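Local atomic coordinates of Bd3460 (Bdellovibrio bacteriovorus, PDB entry 5CEC), a protein that binds the predatory endopeptidase Bd3459 through a stack of ankyrin repeats and probably acts as an immunity protein that protects the predator from its own enzyme. Residues B[45-50]-B[81-85]; B[168-173]-B[198-204]; B[99-103]-B[112-116]. All blocks are in the same frame, centred on the assembly; numbering follows the deposited sequence.

Contact 1 (B[45-50]-B[81-85])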
# COMPACT_ATOMS: atom_id res chain seq x y z
N VAL B 45 16.27 4.86 13.17
CA VAL B 45 16.36 6.31 13.25
C VAL B 45 16.77 6.77 14.67
O VAL B 45 17.71 7.54 14.82
CB VAL B 45 15.07 6.99 12.76
CG1 VAL B 45 15.04 8.49 13.13
CG2 VAL B 45 14.91 6.81 11.25
N LYS B 46 16.08 6.29 15.70
CA LYS B 46 16.42 6.66 17.10
C LYS B 46 17.84 6.25 17.48
O LYS B 46 18.54 6.99 18.20
CB LYS B 46 15.41 6.09 18.09
CG LYS B 46 14.05 6.75 18.02
CD LYS B 46 13.14 6.29 19.15
CE LYS B 46 11.75 6.88 19.02
NZ LYS B 46 10.88 6.48 20.16
N ASN B 47 18.27 5.08 17.00
CA ASN B 47 19.65 4.61 17.23
C ASN B 47 20.73 5.40 16.52
O ASN B 47 21.87 5.28 16.88
CB ASN B 47 19.78 3.12 16.88
CG ASN B 47 19.07 2.21 17.88
OD1 ASN B 47 18.65 2.65 18.95
ND2 ASN B 47 18.95 0.93 17.52
N LEU B 48 20.39 6.21 15.52
CA LEU B 48 21.37 7.07 14.83
C LEU B 48 21.32 8.53 15.28
O LEU B 48 22.35 9.21 15.34
CB LEU B 48 21.16 6.99 13.31
CG LEU B 48 21.62 5.68 12.65
CD1 LEU B 48 21.08 5.54 11.23
CD2 LEU B 48 23.14 5.59 12.66
N VAL B 49 20.12 9.02 15.59
CA VAL B 49 19.92 10.44 15.87
C VAL B 49 20.37 10.78 17.29
O VAL B 49 21.05 11.80 17.48
CB VAL B 49 18.47 10.87 15.63
CG1 VAL B 49 18.21 12.29 16.11
CG2 VAL B 49 18.14 10.75 14.14
N GLN B 50 20.02 9.94 18.27
CA GLN B 50 20.34 10.21 19.68
C GLN B 50 21.84 10.08 19.94
O GLN B 50 22.38 10.76 20.82
CB GLN B 50 19.54 9.27 20.60
CG GLN B 50 18.02 9.35 20.43
CD GLN B 50 17.39 10.54 21.13
OE1 GLN B 50 18.06 11.53 21.45
NE2 GLN B 50 16.09 10.45 21.37
N PHE B 81 9.22 12.39 15.63
CA PHE B 81 10.50 12.31 16.30
C PHE B 81 11.47 13.40 15.83
O PHE B 81 12.10 14.11 16.63
CB PHE B 81 11.13 10.91 16.12
CG PHE B 81 12.54 10.81 16.65
CD1 PHE B 81 12.77 10.80 18.02
CD2 PHE B 81 13.63 10.76 15.78
CE1 PHE B 81 14.07 10.73 18.51
CE2 PHE B 81 14.94 10.69 16.27
CZ PHE B 81 15.15 10.67 17.64
N LEU B 82 11.55 13.60 14.52
CA LEU B 82 12.42 14.64 13.98
C LEU B 82 11.93 16.05 14.32
O LEU B 82 12.75 16.93 14.62
CB LEU B 82 12.55 14.50 12.48
CG LEU B 82 13.28 13.23 12.03
CD1 LEU B 82 13.20 13.03 10.52
CD2 LEU B 82 14.74 13.17 12.50
N LEU B 83 10.62 16.28 14.33
CA LEU B 83 10.09 17.57 14.77
C LEU B 83 10.47 17.87 16.23
O LEU B 83 10.76 19.03 16.58
CB LEU B 83 8.55 17.63 14.60
CG LEU B 83 8.04 17.58 13.18
CD1 LEU B 83 6.54 17.52 13.15
CD2 LEU B 83 8.49 18.78 12.41
N SER B 84 10.52 16.84 17.06
CA SER B 84 10.93 17.02 18.46
C SER B 84 12.40 17.44 18.59
O SER B 84 12.78 18.00 19.61
CB SER B 84 10.64 15.76 19.27
OG SER B 84 11.67 14.78 19.14
N LYS B 85 13.21 17.16 17.57
CA LYS B 85 14.60 17.63 17.50
C LYS B 85 14.73 19.02 16.88
O LYS B 85 15.85 19.52 16.72
CB LYS B 85 15.46 16.63 16.73
CG LYS B 85 15.46 15.21 17.30
CD LYS B 85 16.04 15.15 18.71
CE LYS B 85 16.03 13.74 19.29
NZ LYS B 85 16.30 13.75 20.76

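Contact 2 (B[168-173]-B[198-204])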
# COMPACT_ATOMS: atom_id res chain seq x y z
N LEU B 168 -8.91 25.56 -9.70
CA LEU B 168 -10.14 25.45 -10.50
C LEU B 168 -9.88 24.83 -11.87
O LEU B 168 -10.72 24.08 -12.37
CB LEU B 168 -10.80 26.83 -10.64
CG LEU B 168 -12.23 26.79 -11.19
CD1 LEU B 168 -13.20 26.20 -10.18
CD2 LEU B 168 -12.69 28.19 -11.52
N PHE B 169 -8.74 25.15 -12.47
CA PHE B 169 -8.38 24.60 -13.78
C PHE B 169 -8.08 23.10 -13.69
O PHE B 169 -8.47 22.31 -14.56
CB PHE B 169 -7.14 25.32 -14.33
CG PHE B 169 -7.41 26.70 -14.83
CD1 PHE B 169 -7.67 27.76 -13.97
CD2 PHE B 169 -7.38 26.95 -16.18
CE1 PHE B 169 -7.90 29.01 -14.48
CE2 PHE B 169 -7.60 28.20 -16.69
CZ PHE B 169 -7.85 29.25 -15.84
N ALA B 170 -7.33 22.70 -12.65
CA ALA B 170 -7.00 21.29 -12.50
C ALA B 170 -8.23 20.42 -12.30
O ALA B 170 -8.37 19.37 -12.90
CB ALA B 170 -6.04 21.11 -11.33
N VAL B 171 -9.13 20.89 -11.44
CA VAL B 171 -10.38 20.19 -11.18
C VAL B 171 -11.31 20.29 -12.37
O VAL B 171 -12.06 19.34 -12.65
CB VAL B 171 -11.02 20.69 -9.88
CG1 VAL B 171 -12.44 20.23 -9.71
CG2 VAL B 171 -10.12 20.35 -8.70
N ALA B 172 -11.28 21.39 -13.09
CA ALA B 172 -12.06 21.48 -14.34
C ALA B 172 -11.67 20.35 -15.28
O ALA B 172 -12.53 19.75 -15.92
CB ALA B 172 -11.84 22.83 -15.00
N ARG B 173 -10.36 20.08 -15.41
CA ARG B 173 -9.96 18.96 -16.30
C ARG B 173 -10.30 17.59 -15.72
O ARG B 173 -10.88 16.74 -16.42
CB ARG B 173 -8.47 18.99 -16.53
CG ARG B 173 -7.98 20.14 -17.35
CD ARG B 173 -6.59 19.88 -17.88
NE ARG B 173 -6.06 21.02 -18.63
CZ ARG B 173 -5.45 22.07 -18.10
NH1 ARG B 173 -5.29 22.20 -16.79
NH2 ARG B 173 -5.05 23.02 -18.92
N GLN B 198 -7.02 30.80 -21.78
CA GLN B 198 -8.13 29.91 -21.51
C GLN B 198 -8.70 30.11 -20.10
O GLN B 198 -7.97 30.32 -19.14
CB GLN B 198 -7.68 28.44 -21.59
CG GLN B 198 -7.08 27.99 -22.91
CD GLN B 198 -6.56 26.55 -22.78
OE1 GLN B 198 -5.65 26.29 -22.00
NE2 GLN B 198 -7.16 25.63 -23.52
N THR B 199 -10.02 30.01 -19.99
CA THR B 199 -10.69 29.92 -18.69
C THR B 199 -10.73 28.48 -18.21
O THR B 199 -10.40 27.55 -18.95
CB THR B 199 -12.13 30.42 -18.81
OG1 THR B 199 -12.82 29.59 -19.75
CG2 THR B 199 -12.19 31.89 -19.26
N ALA B 200 -11.18 28.27 -16.98
CA ALA B 200 -11.39 26.92 -16.47
C ALA B 200 -12.43 26.17 -17.30
O ALA B 200 -12.27 24.99 -17.57
CB ALA B 200 -11.79 26.96 -15.00
N LEU B 201 -13.50 26.84 -17.70
CA LEU B 201 -14.49 26.22 -18.58
C LEU B 201 -13.83 25.76 -19.89
O LEU B 201 -14.08 24.64 -20.35
CB LEU B 201 -15.62 27.21 -18.87
CG LEU B 201 -16.67 26.75 -19.89
CD1 LEU B 201 -17.27 25.41 -19.49
CD2 LEU B 201 -17.76 27.80 -20.01
N ASP B 202 -12.98 26.61 -20.47
CA ASP B 202 -12.29 26.26 -21.71
C ASP B 202 -11.51 24.94 -21.50
O ASP B 202 -11.52 24.06 -22.37
CB ASP B 202 -11.30 27.34 -22.14
CG ASP B 202 -11.96 28.57 -22.70
OD1 ASP B 202 -13.10 28.51 -23.22
OD2 ASP B 202 -11.29 29.62 -22.67
N VAL B 203 -10.80 24.81 -20.39
CA VAL B 203 -9.96 23.61 -20.22
C VAL B 203 -10.79 22.38 -19.89
O VAL B 203 -10.41 21.27 -20.22
CB VAL B 203 -8.76 23.81 -19.25
CG1 VAL B 203 -7.96 25.02 -19.66
CG2 VAL B 203 -9.18 23.87 -17.80
N ALA B 204 -11.94 22.56 -19.21
CA ALA B 204 -12.86 21.45 -19.04
C ALA B 204 -13.33 20.87 -20.37
O ALA B 204 -13.35 19.67 -20.56
CB ALA B 204 -14.06 21.86 -18.21
O HOH W 1 -7.68 20.83 -21.05
O HOH W 2 -4.74 23.78 -21.76

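Contact 3 (B[99-103]-B[112-116])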
# COMPACT_ATOMS: atom_id res chain seq x y z
N ALA B 99 9.90 19.26 2.85
CA ALA B 99 9.27 18.07 3.41
C ALA B 99 7.75 18.06 3.24
O ALA B 99 7.18 17.02 2.92
CB ALA B 99 9.61 17.87 4.89
N LEU B 100 7.12 19.22 3.43
CA LEU B 100 5.67 19.29 3.27
C LEU B 100 5.27 18.99 1.83
O LEU B 100 4.27 18.29 1.59
CB LEU B 100 5.14 20.65 3.74
CG LEU B 100 3.64 20.85 3.56
CD1 LEU B 100 2.79 19.77 4.24
CD2 LEU B 100 3.24 22.22 4.10
N ALA B 101 6.01 19.53 0.87
CA ALA B 101 5.77 19.16 -0.53
C ALA B 101 5.95 17.69 -0.78
O ALA B 101 5.12 17.10 -1.47
CB ALA B 101 6.63 19.97 -1.46
N PHE B 102 6.97 17.08 -0.23
CA PHE B 102 7.14 15.62 -0.35
C PHE B 102 5.94 14.87 0.19
O PHE B 102 5.47 13.92 -0.43
CB PHE B 102 8.41 15.13 0.34
CG PHE B 102 9.63 15.25 -0.50
CD1 PHE B 102 9.88 14.30 -1.45
CD2 PHE B 102 10.54 16.31 -0.37
CE1 PHE B 102 10.98 14.37 -2.27
CE2 PHE B 102 11.68 16.35 -1.17
CZ PHE B 102 11.89 15.38 -2.12
N ALA B 103 5.42 15.30 1.33
CA ALA B 103 4.29 14.61 1.95
C ALA B 103 3.06 14.72 1.06
O ALA B 103 2.42 13.71 0.75
CB ALA B 103 4.01 15.19 3.33
N ALA B 112 1.36 15.46 6.17
CA ALA B 112 1.16 16.85 5.75
C ALA B 112 0.45 17.62 6.88
O ALA B 112 0.85 18.75 7.22
CB ALA B 112 0.33 16.93 4.47
N GLU B 113 -0.61 17.03 7.45
CA GLU B 113 -1.31 17.68 8.56
C GLU B 113 -0.40 17.96 9.73
O GLU B 113 -0.48 19.04 10.31
CB GLU B 113 -2.54 16.90 9.01
CG GLU B 113 -3.66 16.90 7.98
CD GLU B 113 -4.22 18.29 7.79
OE1 GLU B 113 -4.88 18.80 8.71
OE2 GLU B 113 -3.92 18.89 6.75
N GLU B 114 0.44 16.98 10.07
CA GLU B 114 1.39 17.13 11.16
C GLU B 114 2.33 18.29 10.88
O GLU B 114 2.60 19.09 11.77
CB GLU B 114 2.18 15.83 11.35
CG GLU B 114 3.11 15.82 12.56
CD GLU B 114 2.41 15.73 13.90
OE1 GLU B 114 1.22 15.34 13.96
OE2 GLU B 114 3.07 16.04 14.91
N LEU B 115 2.86 18.37 9.66
CA LEU B 115 3.82 19.41 9.29
C LEU B 115 3.18 20.79 9.30
O LEU B 115 3.77 21.76 9.82
CB LEU B 115 4.48 19.12 7.94
CG LEU B 115 5.48 17.96 7.97
CD1 LEU B 115 5.82 17.57 6.55
CD2 LEU B 115 6.75 18.29 8.72
N ILE B 116 1.95 20.88 8.80
CA ILE B 116 1.25 22.18 8.83
C ILE B 116 0.99 22.66 10.29
O ILE B 116 1.23 23.81 10.60
CB ILE B 116 -0.07 22.10 8.01
CG1 ILE B 116 0.26 21.87 6.53
CG2 ILE B 116 -0.92 23.36 8.17
CD1 ILE B 116 -0.93 21.48 5.68

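Contact 1 (B[45-50]-B[81-85])
Phe81 is the bump of this contact, and the C-terminal part of helix 42-49, with Gln50, supplies its seat. Segments 45-50 and 81-85 lie at the C-terminal ends of the second helices of neighbouring ankyrin repeats near the N-terminal end of the stack, and bury 309 Å² between them. With chi1 at t, the phenyl ring of Phe81 reaches across and drops among the side chains of Val45, Lys46, Val49 and Gln50, one helical turn apart in pairs. Val49 lies at the ring edge, with its CB 3.6 Å from Phe81 CE2, while Val45 CG1 comes within 3.8 Å of Phe81 CD2. Over one face runs the aliphatic part of Lys46, whose CG sits 4.1 Å from the centroid of the Phe81 ring and 14° off its normal, a CH-pi contact. The seat is closed at the edge by Gln50, where NE2 is 3.5 Å from Phe81 CE1. Deeper in, Val49 CG2 meets Leu82 CD2 more loosely, at 4.5 Å, and the same valine is backed by Leu33 of helix 31-39 and by Leu56. Lys85 reaches across past Val49, placing its CE 4.1 Å from Val49 CG1, and brings its ammonium to the solvent-facing rim. There Lys85 NZ donates a hydrogen bond of 2.9 Å to Gln50 OE1. The chemistry is thus graded, from buried valine and leucine through a partly exposed aromatic ring to an amide-ammonium bond at the surface, which implies that the join between these segments is mainly apolar, with one hydrogen bond at its exposed margin.

Contact 2 (B[168-173]-B[198-204])
Helices 167-174 and 200-206, first helices of successive ankyrin repeats, pack together; the axes of segments 168-173 and 200-204 approach to 8.0 Å at 26°. Phe169, chi1 m, lays its ring over the start of the second helix: Ala200 CB stands 4.3 Å from the centroid of the Phe169 ring, 8° off the normal, in a CH-pi contact, and Gln198 O meets the ring edge 3.3 Å from Phe169 CE2. Leu168, in the t,p rotamer, brings CD2 to 3.8 Å from Ala200 CB. Val203, chi1 m, turns CG2 to Ala172 CB (4.0 Å) and CG1 to Arg173 NH2 (3.6 Å). The extended Arg173 chain carries its guanidinium over Val203; NH1 forms a salt bridge with Glu165, while water 1 links NE to Val203 O and water 2 links NH2 to Gln198 OE1. Thr199, chi1 p, is the N-cap and forms a capping box with Asp202. Nearby, Arg173 O accepts a hydrogen bond from Asn411 of Bd3459. The small Ala200 and Ala204 allow CA-CA distances of 4.7 Å, Phe169 to Ala200 and Arg173 to Ala204, so the inner part is apolar and direct, whereas the polar link between the segments runs through water.

Contact 3 (B[99-103]-B[112-116])
Helices 99-105 and 109-117 form the helical hairpin of a single ankyrin repeat, predicted to span residues 95-127, and segments 99-103 and 112-116 meet within it. Their short axes run antiparallel at 156°, 9.3 Å apart at closest approach, and the contact is wholly apolar, covering 243 Å². On the first helix, Phe102, whose ring leads away from segment 112-116, packs on Arg392 of Bd3459. The second segment opens with Ala112, where the two segments come closest by CA, 5.4 Å from Ala112 CA to Ala103 CA, and the methyl groups follow, with Ala112 CB 4.2 Å from Ala103 CB. The same residue also receives Leu100, whose CD1 is 3.8 Å from Ala112 CB. Glu113 and Glu114 then turn to other repeats. Glu113 is hydrogen-bonded to Thr145 and Ser148 of helix 143-152, whereas the side chain of Glu114 packs on helix 76-84. The next residue, Leu115, directs its CB back to the first helix and wedges its CD1 among three residues there, 4.1 Å from Ala99 CB, 3.7 Å from Leu100 CA and 4.4 Å from Ala103 CB. The alanines at 99 and 103 are what give this branched side chain its groove, one turn apart along the helix. Val79 of helix 76-84 also touches Leu115, so the hairpin interior joins the packing between repeats. The walk ends at Ile116, which packs on Ile149 beyond the hairpin and, within it, brings its CG1 to 3.9 Å from Leu100 CD2.

How the contacts relate
The three contacts lie at different levels along one ankyrin stack. Contact 3 holds the two helices of a single repeat together, contact 1 joins second helices of adjacent repeats, and contact 2 joins first helices of adjacent repeats. Contacts 1 and 3 have centres 18 Å apart and touch: Leu83 CD1 lies 3.9 Å from Glu114 CG and Leu83 CD2 4.1 Å from Leu115 CD2. Contact 2 is separate, its centre 27 Å from that of contact 3 and 44 Å from that of contact 1, on the opposite side of the chain's centre from the latter. Bd3459 reaches contacts 2 and 3, both through first helices, whereas it does not touch contact 1.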